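Side-chain contacts in secretory pathway GDP dissociation inhibitor (Saccharomyces cerevisiae, PDB 2BCG), which regulates GDP/GTP exchange on the Rab GTPase SEC4 by inhibiting GDP dissociation, and extracts GDP-bound YPT7 from vacuolar membranes: residues A[65-69]-A[70-74]; A[372-375]-A[376-379]; A[378-381]-A[382-385]. All blocks are in the same frame, centred on the assembly; numbering follows the deposited sequence. Where two conformers were deposited one is given.

Contact 1: A[65-69]-A[70-74]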
# COMPACT_ATOMS: atom_id res chain seq x y z
N ASN A 65 18.50 -22.88 -0.51
CA ASN A 65 18.91 -23.16 0.86
C ASN A 65 19.02 -21.88 1.67
O ASN A 65 20.11 -21.32 1.80
CB ASN A 65 20.26 -23.89 0.89
CG ASN A 65 20.24 -25.17 0.10
OD1 ASN A 65 20.45 -25.17 -1.11
ND2 ASN A 65 19.97 -26.28 0.78
N PRO A 66 17.88 -21.40 2.21
CA PRO A 66 17.85 -20.19 3.03
C PRO A 66 18.93 -20.20 4.09
O PRO A 66 19.18 -21.23 4.73
CB PRO A 66 16.46 -20.24 3.67
CG PRO A 66 15.62 -20.94 2.65
CD PRO A 66 16.53 -22.00 2.08
N ILE A 67 19.59 -19.07 4.24
CA ILE A 67 20.64 -18.90 5.24
C ILE A 67 20.06 -18.85 6.66
O ILE A 67 18.86 -18.68 6.86
CB ILE A 67 21.53 -17.64 4.94
CG1 ILE A 67 20.72 -16.34 4.96
CG2 ILE A 67 22.27 -17.81 3.61
CD1 ILE A 67 21.58 -15.09 4.75
N SER A 68 20.94 -19.03 7.65
CA SER A 68 20.56 -18.98 9.07
C SER A 68 20.17 -17.56 9.48
O SER A 68 20.57 -16.58 8.84
CB SER A 68 21.72 -19.45 9.95
OG SER A 68 22.78 -18.51 9.94
N LYS A 69 19.40 -17.47 10.56
CA LYS A 69 19.08 -16.19 11.17
C LYS A 69 20.34 -15.38 11.49
O LYS A 69 20.37 -14.17 11.24
CB LYS A 69 18.25 -16.39 12.44
CG LYS A 69 17.54 -15.13 12.91
CD LYS A 69 16.73 -15.37 14.19
CE LYS A 69 17.60 -15.26 15.44
NZ LYS A 69 18.25 -13.92 15.59
N GLU A 70 21.36 -16.03 12.04
CA GLU A 70 22.60 -15.34 12.46
C GLU A 70 23.39 -14.79 11.28
O GLU A 70 23.89 -13.67 11.35
CB GLU A 70 23.49 -16.23 13.34
CG GLU A 70 22.90 -16.54 14.72
CD GLU A 70 21.66 -17.42 14.64
OE1 GLU A 70 21.61 -18.28 13.73
OE2 GLU A 70 20.75 -17.26 15.48
N GLU A 71 23.54 -15.59 10.21
CA GLU A 71 24.21 -15.10 9.01
C GLU A 71 23.44 -13.93 8.37
O GLU A 71 24.03 -12.91 8.00
CB GLU A 71 24.41 -16.21 7.98
CG GLU A 71 25.20 -15.73 6.74
CD GLU A 71 25.48 -16.83 5.71
OE1 GLU A 71 25.86 -16.47 4.58
OE2 GLU A 71 25.34 -18.04 6.02
N ARG A 72 22.12 -14.10 8.26
CA ARG A 72 21.25 -13.08 7.67
C ARG A 72 21.35 -11.77 8.44
O ARG A 72 21.55 -10.71 7.85
CB ARG A 72 19.80 -13.59 7.64
CG ARG A 72 18.85 -12.78 6.73
CD ARG A 72 17.41 -13.32 6.77
NE ARG A 72 16.87 -13.32 8.13
CZ ARG A 72 16.43 -14.39 8.78
NH1 ARG A 72 16.44 -15.59 8.21
NH2 ARG A 72 15.97 -14.25 10.01
N GLU A 73 21.25 -11.85 9.77
CA GLU A 73 21.31 -10.64 10.59
C GLU A 73 22.68 -9.97 10.55
O GLU A 73 22.76 -8.75 10.50
CB GLU A 73 20.80 -10.89 12.02
CG GLU A 73 19.33 -11.37 12.02
CD GLU A 73 18.67 -11.41 13.39
OE1 GLU A 73 17.42 -11.34 13.43
OE2 GLU A 73 19.39 -11.51 14.41
N SER A 74 23.75 -10.75 10.55
CA SER A 74 25.08 -10.14 10.46
C SER A 74 25.30 -9.40 9.14
O SER A 74 25.93 -8.33 9.12
CB SER A 74 26.20 -11.17 10.73
OG SER A 74 26.20 -12.19 9.75
O HOH W 1 17.03 -16.86 5.72
O HOH W 2 23.70 -19.99 6.98

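Contact 2: A[372-375]-A[376-379]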
# COMPACT_ATOMS: atom_id res chain seq x y z
N THR A 372 13.40 -13.44 -24.80
CA THR A 372 14.39 -14.42 -25.26
C THR A 372 14.28 -15.73 -24.49
O THR A 372 13.44 -15.89 -23.59
CB THR A 372 15.86 -13.93 -25.14
OG1 THR A 372 16.31 -14.06 -23.79
CG2 THR A 372 16.01 -12.49 -25.64
N ASP A 373 15.17 -16.65 -24.82
CA ASP A 373 15.14 -17.95 -24.18
C ASP A 373 16.05 -18.02 -22.97
O ASP A 373 16.11 -19.05 -22.30
CB ASP A 373 15.48 -19.02 -25.21
CG ASP A 373 14.46 -19.05 -26.35
OD1 ASP A 373 13.23 -19.00 -26.10
OD2 ASP A 373 14.90 -19.10 -27.52
N LYS A 374 16.74 -16.91 -22.68
CA LYS A 374 17.64 -16.86 -21.54
C LYS A 374 17.29 -15.59 -20.76
O LYS A 374 17.98 -14.57 -20.90
CB LYS A 374 19.10 -16.85 -21.99
CG LYS A 374 19.55 -18.22 -22.55
CD LYS A 374 21.02 -18.24 -22.91
CE LYS A 374 21.40 -19.61 -23.47
NZ LYS A 374 22.83 -19.62 -23.94
N PRO A 375 16.18 -15.66 -19.99
CA PRO A 375 15.60 -14.48 -19.33
C PRO A 375 16.61 -13.71 -18.48
O PRO A 375 16.65 -12.47 -18.56
CB PRO A 375 14.47 -15.07 -18.48
CG PRO A 375 14.06 -16.30 -19.24
CD PRO A 375 15.35 -16.86 -19.75
N HIS A 376 17.44 -14.42 -17.71
CA HIS A 376 18.46 -13.78 -16.86
C HIS A 376 19.43 -12.91 -17.67
O HIS A 376 19.78 -11.80 -17.26
CB HIS A 376 19.22 -14.83 -16.03
CG HIS A 376 18.37 -15.55 -15.03
ND1 HIS A 376 18.90 -16.35 -14.04
CD2 HIS A 376 17.02 -15.59 -14.86
CE1 HIS A 376 17.92 -16.86 -13.31
NE2 HIS A 376 16.77 -16.40 -13.78
N ILE A 377 19.82 -13.38 -18.85
CA ILE A 377 20.74 -12.63 -19.72
C ILE A 377 20.13 -11.31 -20.25
O ILE A 377 20.84 -10.32 -20.48
CB ILE A 377 21.26 -13.52 -20.90
CG1 ILE A 377 22.06 -14.73 -20.36
CG2 ILE A 377 22.03 -12.69 -21.94
CD1 ILE A 377 22.62 -14.62 -18.93
N GLU A 378 18.81 -11.30 -20.44
CA GLU A 378 18.12 -10.11 -20.94
C GLU A 378 18.34 -8.95 -20.00
O GLU A 378 18.35 -7.79 -20.44
CB GLU A 378 16.63 -10.35 -21.06
CG GLU A 378 16.30 -11.26 -22.22
CD GLU A 378 14.82 -11.56 -22.31
OE1 GLU A 378 14.47 -12.76 -22.28
OE2 GLU A 378 14.01 -10.60 -22.41
N LEU A 379 18.49 -9.26 -18.71
CA LEU A 379 18.65 -8.19 -17.71
C LEU A 379 20.08 -7.69 -17.55
O LEU A 379 20.29 -6.70 -16.82
CB LEU A 379 18.15 -8.66 -16.34
CG LEU A 379 16.67 -9.08 -16.34
CD1 LEU A 379 16.20 -9.29 -14.92
CD2 LEU A 379 15.83 -8.03 -17.07

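Contact 3: A[378-381]-A[382-385]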
# COMPACT_ATOMS: atom_id res chain seq x y z
N GLU A 378 18.81 -11.30 -20.44
CA GLU A 378 18.12 -10.11 -20.94
C GLU A 378 18.34 -8.95 -20.00
O GLU A 378 18.35 -7.79 -20.44
CB GLU A 378 16.63 -10.35 -21.06
CG GLU A 378 16.30 -11.26 -22.22
CD GLU A 378 14.82 -11.56 -22.31
OE1 GLU A 378 14.47 -12.76 -22.28
OE2 GLU A 378 14.01 -10.60 -22.41
N LEU A 379 18.49 -9.26 -18.71
CA LEU A 379 18.65 -8.19 -17.71
C LEU A 379 20.08 -7.69 -17.55
O LEU A 379 20.29 -6.70 -16.82
CB LEU A 379 18.15 -8.66 -16.34
CG LEU A 379 16.67 -9.08 -16.34
CD1 LEU A 379 16.20 -9.29 -14.92
CD2 LEU A 379 15.83 -8.03 -17.07
N GLU A 380 21.05 -8.36 -18.18
CA GLU A 380 22.46 -7.97 -18.00
C GLU A 380 22.73 -6.44 -18.15
O GLU A 380 23.44 -5.88 -17.31
CB GLU A 380 23.40 -8.84 -18.84
CG GLU A 380 24.92 -8.68 -18.51
CD GLU A 380 25.31 -8.99 -17.04
OE1 GLU A 380 24.55 -9.60 -16.25
OE2 GLU A 380 26.46 -8.62 -16.68
N PRO A 381 22.21 -5.77 -19.21
CA PRO A 381 22.47 -4.31 -19.34
C PRO A 381 21.96 -3.51 -18.14
O PRO A 381 22.54 -2.48 -17.79
CB PRO A 381 21.71 -3.92 -20.61
CG PRO A 381 21.52 -5.19 -21.37
CD PRO A 381 21.44 -6.29 -20.37
N ALA A 382 20.89 -3.99 -17.52
CA ALA A 382 20.39 -3.35 -16.29
C ALA A 382 21.23 -3.72 -15.06
O ALA A 382 21.57 -2.86 -14.27
CB ALA A 382 18.96 -3.72 -16.07
N PHE A 383 21.61 -4.99 -14.91
CA PHE A 383 22.48 -5.36 -13.79
C PHE A 383 23.76 -4.53 -13.85
O PHE A 383 24.26 -4.10 -12.81
CB PHE A 383 22.90 -6.82 -13.85
CG PHE A 383 21.83 -7.80 -13.47
CD1 PHE A 383 20.98 -7.61 -12.39
CD2 PHE A 383 21.71 -8.97 -14.21
CE1 PHE A 383 20.00 -8.58 -12.08
CE2 PHE A 383 20.73 -9.91 -13.91
CZ PHE A 383 19.87 -9.71 -12.86
N LYS A 384 24.28 -4.30 -15.07
CA LYS A 384 25.54 -3.56 -15.24
C LYS A 384 25.46 -2.11 -14.72
O LYS A 384 26.49 -1.50 -14.39
CB LYS A 384 25.95 -3.53 -16.69
CG LYS A 384 26.74 -4.73 -17.13
CD LYS A 384 26.89 -4.69 -18.64
CE LYS A 384 28.13 -5.41 -19.11
NZ LYS A 384 27.88 -6.07 -20.43
N LEU A 385 24.25 -1.55 -14.68
CA LEU A 385 24.08 -0.15 -14.24
C LEU A 385 24.16 -0.05 -12.72
O LEU A 385 24.25 1.04 -12.19
CB LEU A 385 22.73 0.40 -14.69
CG LEU A 385 22.52 0.52 -16.19
CD1 LEU A 385 21.07 0.89 -16.53
CD2 LEU A 385 23.47 1.59 -16.75

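Contact 1: A[65-69]-A[70-74]
Ser68 stands at the N-cap of helix 69-76, and its hydroxyl takes the backbone N-H of Glu71: OG lies 3.0 Å from Glu71 N, with an angle of 166° at the hydrogen. The bond is possible because OG sits between the backbone N and the carbonyl carbon of its own residue (chi1 70°), which swings it over the first turn. Ser68 O then receives Arg72 N at 3.0 Å and Lys69 O receives Glu73 N, so the regular helical pattern begins directly behind the cap.

Packing is tight where the CD1 tip of Ile67 rests 3.6 Å from Arg72 CA, while its CG2 branch meets the Glu71 carboxylate, the two side chains crossing at about a right angle. In the conformer described, Lys69 CA lies over one face of the Arg72 guanidinium, 3.6 Å from its plane and offset toward the rim, and Arg72 NH2 comes within 3.4 Å of Lys69 CG. Ile67 also leans on Tyr59, and Arg72 on Ser56, both of helix 55-62.

The solvent side is looser. One water bridges Ile67 O and Arg72 NH1, lying in the guanidinium plane at its edge; another accepts from Ser68 N and donates to Glu71 OE2. Lys69, bent at chi3 and chi4, brings NZ 2.9 Å from Glu73 OE2 in a salt bridge whose hydrogen bond is weak. Glu70, Glu71 and Glu73 follow the cap closely, and their negative charge at the amino end of the helix would probably interact favourably with the helix dipole.

Contact 2: A[372-375]-A[376-379]
Thr372, which opens an ST turn leading into the short helix 375-378, and Glu378 reach for each other from opposite directions. In that turn the Thr372 hydroxyl accepts from Lys374 N, with 3.1 Å between OG1 and N and 159° at the hydrogen. The same hydroxyl donates to the glutamate, Thr372 OG1 lying 2.7 Å from Glu378 OE1. Thr372 N is a second donor to this oxygen, at 2.8 Å but with a more bent angle of 141°.

Both donors come from the same face of the carboxylate, well above its plane. The threonine can use both groups because OG1 is held between its backbone N and carbonyl carbon (chi1 79°), close beside the N-H, while its methyl CG2 packs 3.6 Å from Glu378 CG. On the glutamate side the chain is extended beyond CG and carries the carboxylate back over the turn. The other oxygen, OE2, pairs with Arg341 and takes the backbone N of Glu371, so this buried carboxylate is held through both oxygens and its negative charge is probably stabilised.

The helix itself is loosely bonded: Lys374 O receives Ile377 N and Glu378 N, both weakly. Pro375 packs on Ile311 of strand 303-317 and Ile396 of strand 391-402. Alongside the turn, Lys374 CB meets Ile377 CG1 at 4.0 Å.

Contact 3: A[378-381]-A[382-385]
The ring of Phe383 receives Leu379 CB over one face, a CH-pi contact with CB 4.2 Å from the ring centroid and 27° off the normal. The nearest ring atom is CE2, 3.8 Å from Leu379 CB. At the ring edge, near its plane, Glu380 OE1 comes 3.6 Å from Phe383 CD2; the two side chains cross at about a right angle, and the carboxylate and ring planes are 61° apart. Glu380 gets there by a bend at chi2 (58°), which turns its carboxylate forward along the helix, toward the next turn, where OE2 also lies 3.9 Å from Lys384 CG.

Behind these side chains, one turn of backbone sets the spacing. Leu379 O takes Phe383 N at 2.9 Å, and Ala382 N more weakly; Glu380 O takes Lys384 N. Leu385 CG packs 3.4 Å from Pro381 O.

Further out, Phe383 makes a cation-pi contact with Lys392 and touches Ala313 and Cys315. Helix 380-383 thus lies against the mixed sheet: Leu379 and Phe383 meet strands 303-317 and 362-369, while Ala382 and Leu385 reach Ile334 of strand 330-334.

In the fold
From the N terminus, contact 1 comes first, shaping the end of the loop between helices 55-62 and 69-76 at the protein surface. Some three hundred residues later, contact 2 turns the chain out of strand 362-369 into helix 375-378, and contact 3 carries it through helix 380-383 toward strand 391-402. All three are local; contact 1 closes before the others open, and contact 3 begins on the residues where contact 2 ends, Glu378 and Leu379. These two also touch where His376 O packs 4.0 Å from Phe383 CE2; together they cover part of the seven-stranded mixed sheet. Contact 1 stands apart, its centre about 29 Å from that of contact 2 and about 27 Å from that of contact 3.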